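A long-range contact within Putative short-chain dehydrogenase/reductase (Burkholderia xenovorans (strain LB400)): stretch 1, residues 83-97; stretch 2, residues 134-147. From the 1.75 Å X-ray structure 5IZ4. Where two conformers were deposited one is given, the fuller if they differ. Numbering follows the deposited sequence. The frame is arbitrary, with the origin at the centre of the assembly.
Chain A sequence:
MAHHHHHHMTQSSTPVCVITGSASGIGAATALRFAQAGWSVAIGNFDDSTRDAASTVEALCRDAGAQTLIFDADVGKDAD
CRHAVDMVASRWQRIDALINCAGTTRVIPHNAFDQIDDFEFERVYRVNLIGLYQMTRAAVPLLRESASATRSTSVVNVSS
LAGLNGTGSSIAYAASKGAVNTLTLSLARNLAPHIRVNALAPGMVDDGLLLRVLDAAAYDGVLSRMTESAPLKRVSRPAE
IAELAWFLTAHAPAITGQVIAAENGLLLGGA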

# COMPACT_ATOMS: atom_id res chain seq x y z
N HIS A 83 -5.19 -35.07 9.37
CA HIS A 83 -4.71 -36.38 8.94
C HIS A 83 -3.47 -36.25 8.06
O HIS A 83 -2.53 -37.04 8.19
CB HIS A 83 -5.81 -37.12 8.19
CG HIS A 83 -5.43 -38.52 7.79
ND1 HIS A 83 -4.73 -38.80 6.64
CD2 HIS A 83 -5.66 -39.71 8.39
CE1 HIS A 83 -4.54 -40.10 6.55
NE2 HIS A 83 -5.09 -40.68 7.60
N ALA A 84 -3.45 -35.26 7.17
CA ALA A 84 -2.31 -35.06 6.29
C ALA A 84 -1.04 -34.78 7.09
O ALA A 84 0.02 -35.37 6.84
CB ALA A 84 -2.59 -33.93 5.30
N VAL A 85 -1.14 -33.88 8.08
CA VAL A 85 0.02 -33.58 8.91
C VAL A 85 0.42 -34.79 9.73
O VAL A 85 1.62 -35.05 9.93
CB VAL A 85 -0.27 -32.35 9.79
CG1 VAL A 85 0.78 -32.20 10.87
CG2 VAL A 85 -0.32 -31.09 8.92
N ASP A 86 -0.56 -35.59 10.19
CA ASP A 86 -0.23 -36.82 10.91
C ASP A 86 0.58 -37.76 10.03
O ASP A 86 1.50 -38.42 10.51
CB ASP A 86 -1.50 -37.51 11.39
CG ASP A 86 -2.10 -36.85 12.61
OD1 ASP A 86 -1.42 -36.01 13.23
OD2 ASP A 86 -3.26 -37.19 12.95
N MET A 87 0.21 -37.86 8.74
CA MET A 87 0.95 -38.75 7.84
C MET A 87 2.39 -38.27 7.67
O MET A 87 3.32 -39.09 7.68
CB MET A 87 0.23 -38.83 6.49
CG MET A 87 0.89 -39.76 5.47
SD MET A 87 0.07 -39.78 3.85
CE MET A 87 -1.62 -40.08 4.35
N VAL A 88 2.58 -36.97 7.51
CA VAL A 88 3.92 -36.40 7.38
C VAL A 88 4.71 -36.58 8.67
O VAL A 88 5.89 -36.94 8.64
CB VAL A 88 3.81 -34.91 6.98
CG1 VAL A 88 5.21 -34.28 6.88
CG2 VAL A 88 3.05 -34.78 5.68
N ALA A 89 4.06 -36.34 9.81
CA ALA A 89 4.74 -36.52 11.09
C ALA A 89 5.21 -37.95 11.28
O ALA A 89 6.33 -38.19 11.74
CB ALA A 89 3.81 -36.12 12.24
N SER A 90 4.37 -38.93 10.92
CA SER A 90 4.74 -40.33 11.10
C SER A 90 5.94 -40.71 10.24
O SER A 90 6.77 -41.52 10.67
CB SER A 90 3.56 -41.24 10.77
OG SER A 90 2.40 -40.84 11.48
N ARG A 91 6.04 -40.13 9.05
CA ARG A 91 7.11 -40.52 8.13
C ARG A 91 8.43 -39.84 8.48
O ARG A 91 9.47 -40.50 8.56
CB ARG A 91 6.68 -40.17 6.70
CG ARG A 91 7.73 -40.45 5.64
CD ARG A 91 7.72 -41.91 5.17
NE ARG A 91 8.71 -42.08 4.11
CZ ARG A 91 8.48 -41.83 2.83
NH1 ARG A 91 9.45 -41.99 1.93
NH2 ARG A 91 7.29 -41.42 2.44
N TRP A 92 8.42 -38.52 8.71
CA TRP A 92 9.66 -37.78 8.90
C TRP A 92 9.76 -37.02 10.22
O TRP A 92 10.86 -36.53 10.54
CB TRP A 92 9.87 -36.79 7.74
CG TRP A 92 10.04 -37.46 6.40
CD1 TRP A 92 10.93 -38.44 6.08
CD2 TRP A 92 9.30 -37.19 5.20
NE1 TRP A 92 10.80 -38.79 4.76
CE2 TRP A 92 9.80 -38.04 4.20
CE3 TRP A 92 8.27 -36.30 4.88
CZ2 TRP A 92 9.30 -38.03 2.90
CZ3 TRP A 92 7.78 -36.30 3.58
CH2 TRP A 92 8.30 -37.16 2.61
N GLN A 93 8.67 -36.87 10.97
CA GLN A 93 8.68 -36.18 12.27
C GLN A 93 9.20 -34.75 12.19
O GLN A 93 9.75 -34.22 13.16
CB GLN A 93 9.49 -36.98 13.30
N ARG A 94 9.02 -34.09 11.05
CA ARG A 94 9.36 -32.67 10.95
C ARG A 94 8.60 -32.07 9.77
O ARG A 94 8.19 -32.78 8.84
CB ARG A 94 10.86 -32.45 10.77
CG ARG A 94 11.41 -33.02 9.48
CD ARG A 94 12.92 -32.96 9.47
NE ARG A 94 13.41 -31.60 9.41
CZ ARG A 94 14.69 -31.27 9.45
NH1 ARG A 94 15.61 -32.22 9.58
NH2 ARG A 94 15.05 -30.00 9.37
N ILE A 95 8.40 -30.76 9.85
CA ILE A 95 7.91 -29.94 8.75
C ILE A 95 8.72 -28.65 8.77
O ILE A 95 8.71 -27.92 9.77
CB ILE A 95 6.41 -29.62 8.84
CG1 ILE A 95 5.56 -30.90 8.74
CG2 ILE A 95 6.02 -28.60 7.74
CD1 ILE A 95 4.08 -30.68 9.00
N ASP A 96 9.42 -28.36 7.68
CA ASP A 96 10.24 -27.16 7.61
C ASP A 96 9.63 -26.06 6.76
O ASP A 96 10.03 -24.90 6.89
CB ASP A 96 11.63 -27.52 7.08
CG ASP A 96 12.36 -28.49 8.00
OD1 ASP A 96 12.10 -29.71 7.92
OD2 ASP A 96 13.18 -28.02 8.81
N ALA A 97 8.69 -26.40 5.89
CA ALA A 97 8.00 -25.41 5.07
C ALA A 97 6.64 -25.97 4.67
O ALA A 97 6.51 -27.16 4.43
CB ALA A 97 8.81 -25.06 3.82
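Stretch 2, residues 134-147: QMTRAAVPLLRESA

Stretch 2 enters already helical at Gln134, remains so through most of its length, and runs in nearly the same direction as the helix of stretch 1, residues 83-92; the axes cross at -26° and approach to 9.3 Å. Its helix is kinked at Pro141 and Leu142, whose N atoms make no bond to the preceding turn. Val85 sets the register early, its CA 6.2 Å from Ala139 CA. Once stretch 1 leaves its helix at Gln93, which has positive phi, the extended backbone of Ile95 takes over, its CA 5.3 Å from Leu143 CA.

The apolar packing follows a knob-into-hole rule. Val85, chi1 t, sits among Met135, Ala138, Ala139 and Leu142, with Val85 CG2 3.8 Å from Ala138 CB and 4.0 Å from Met135 CE. Ala138 and Ala139 carry only a methyl group beyond CA, and Val85 CG2 lies 4.3 Å from Ala139 CB. One helical turn later, Leu142 points toward stretch 1 and bridges its helix and loop: Leu142 CD1 lies 3.6 Å from Ala89 CB and 3.8 Å from Ile95 CD1, while Leu142 CD2 lies 3.8 Å from Gln93 O. Leu143 leaves its backbone sideways, but its end comes nearer, placing Leu143 CD2 3.8 Å from Ile95 CG2.

Polar contacts gather at the far end, around Ser146. Ile95 N donates to Ser146 OG at 3.2 Å, the one direct hydrogen bond across the contact, while Ser146 OG itself donates to Leu142 O at 2.8 Å within stretch 2. The hydroxyl thus serves both a loop amide and the preceding helical turn. A water donates to Gln93 O at 3.0 Å and to Ser146 OG at 3.2 Å, adding a bridge. Ile95 O receives a CA-H...O contact from Leu143 CA at 3.6 Å. Beside this cluster, a salt bridge within stretch 1, Arg94 NE to Asp96 OD1 at 2.7 Å, links the residues flanking Ile95.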

# COMPACT_ATOMS: atom_id res chain seq x y z
N GLN A 134 -6.71 -23.72 7.81
CA GLN A 134 -6.77 -25.00 8.51
C GLN A 134 -5.51 -25.81 8.27
O GLN A 134 -5.01 -26.48 9.19
CB GLN A 134 -8.02 -25.77 8.08
CG GLN A 134 -9.31 -25.15 8.65
CD GLN A 134 -10.59 -25.91 8.29
OE1 GLN A 134 -11.57 -25.86 9.03
NE2 GLN A 134 -10.59 -26.58 7.13
N MET A 135 -4.96 -25.76 7.06
CA MET A 135 -3.72 -26.47 6.77
C MET A 135 -2.56 -25.87 7.56
O MET A 135 -1.76 -26.59 8.17
CB MET A 135 -3.43 -26.42 5.27
CG MET A 135 -2.37 -27.40 4.83
SD MET A 135 -2.94 -29.11 5.06
CE MET A 135 -1.35 -29.93 5.20
N THR A 136 -2.48 -24.54 7.57
CA THR A 136 -1.42 -23.86 8.31
C THR A 136 -1.51 -24.18 9.80
O THR A 136 -0.51 -24.56 10.42
CB THR A 136 -1.51 -22.35 8.09
OG1 THR A 136 -1.40 -22.06 6.69
CG2 THR A 136 -0.38 -21.66 8.82
N ARG A 137 -2.71 -24.06 10.37
CA ARG A 137 -2.91 -24.39 11.78
C ARG A 137 -2.49 -25.82 12.10
O ARG A 137 -1.86 -26.07 13.13
CB ARG A 137 -4.38 -24.19 12.18
CG ARG A 137 -4.69 -24.67 13.60
CD ARG A 137 -6.13 -24.37 14.05
NE ARG A 137 -7.14 -25.05 13.24
CZ ARG A 137 -8.44 -24.79 13.28
NH1 ARG A 137 -8.91 -23.87 14.12
NH2 ARG A 137 -9.28 -25.47 12.50
N ALA A 138 -2.84 -26.77 11.22
CA ALA A 138 -2.49 -28.16 11.49
C ALA A 138 -0.98 -28.37 11.52
O ALA A 138 -0.48 -29.19 12.30
CB ALA A 138 -3.13 -29.08 10.44
N ALA A 139 -0.24 -27.62 10.70
CA ALA A 139 1.21 -27.74 10.57
C ALA A 139 1.98 -26.93 11.60
O ALA A 139 3.18 -27.18 11.78
CB ALA A 139 1.65 -27.29 9.17
N VAL A 140 1.33 -25.99 12.29
CA VAL A 140 2.05 -25.06 13.17
C VAL A 140 2.85 -25.79 14.25
O VAL A 140 4.03 -25.41 14.47
CB VAL A 140 1.07 -24.02 13.76
CG1 VAL A 140 1.58 -23.49 15.09
CG2 VAL A 140 0.85 -22.88 12.77
N PRO A 141 2.33 -26.78 14.98
CA PRO A 141 3.16 -27.43 16.00
C PRO A 141 4.48 -27.97 15.46
O PRO A 141 5.54 -27.71 16.04
CB PRO A 141 2.25 -28.54 16.54
CG PRO A 141 0.87 -27.97 16.40
CD PRO A 141 0.91 -27.20 15.08
N LEU A 142 4.44 -28.70 14.34
CA LEU A 142 5.68 -29.23 13.77
C LEU A 142 6.54 -28.12 13.18
O LEU A 142 7.78 -28.17 13.27
CB LEU A 142 5.37 -30.29 12.73
CG LEU A 142 5.23 -31.71 13.29
CD1 LEU A 142 4.72 -32.66 12.22
CD2 LEU A 142 6.57 -32.17 13.84
N LEU A 143 5.92 -27.11 12.55
CA LEU A 143 6.70 -25.99 12.02
C LEU A 143 7.48 -25.29 13.13
O LEU A 143 8.65 -24.95 12.95
CB LEU A 143 5.78 -24.99 11.32
CG LEU A 143 5.39 -25.35 9.89
CD1 LEU A 143 4.16 -24.57 9.47
CD2 LEU A 143 6.56 -25.04 8.93
N ARG A 144 6.84 -25.08 14.28
CA ARG A 144 7.52 -24.41 15.38
C ARG A 144 8.62 -25.29 15.96
O ARG A 144 9.71 -24.81 16.29
CB ARG A 144 6.51 -24.01 16.45
CG ARG A 144 7.10 -23.17 17.55
CD ARG A 144 6.07 -22.80 18.59
NE ARG A 144 5.07 -21.86 18.10
CZ ARG A 144 3.77 -22.13 18.01
NH1 ARG A 144 3.32 -23.33 18.36
NH2 ARG A 144 2.92 -21.21 17.58
N GLU A 145 8.35 -26.59 16.08
CA GLU A 145 9.35 -27.50 16.63
C GLU A 145 10.54 -27.66 15.69
O GLU A 145 11.66 -27.89 16.15
CB GLU A 145 8.71 -28.86 16.91
CG GLU A 145 9.61 -29.83 17.65
CD GLU A 145 9.94 -29.35 19.06
OE1 GLU A 145 9.07 -28.73 19.70
OE2 GLU A 145 11.08 -29.59 19.52
N SER A 146 10.32 -27.53 14.39
CA SER A 146 11.41 -27.71 13.44
C SER A 146 12.28 -26.47 13.28
O SER A 146 13.37 -26.57 12.72
CB SER A 146 10.86 -28.15 12.08
OG SER A 146 10.10 -29.35 12.22
N ALA A 147 11.83 -25.31 13.77
CA ALA A 147 12.68 -24.13 13.81
C ALA A 147 13.84 -24.36 14.76
O ALA A 147 13.73 -25.11 15.74
CB ALA A 147 11.88 -22.90 14.25
O HOH W 1 10.52 -31.62 14.44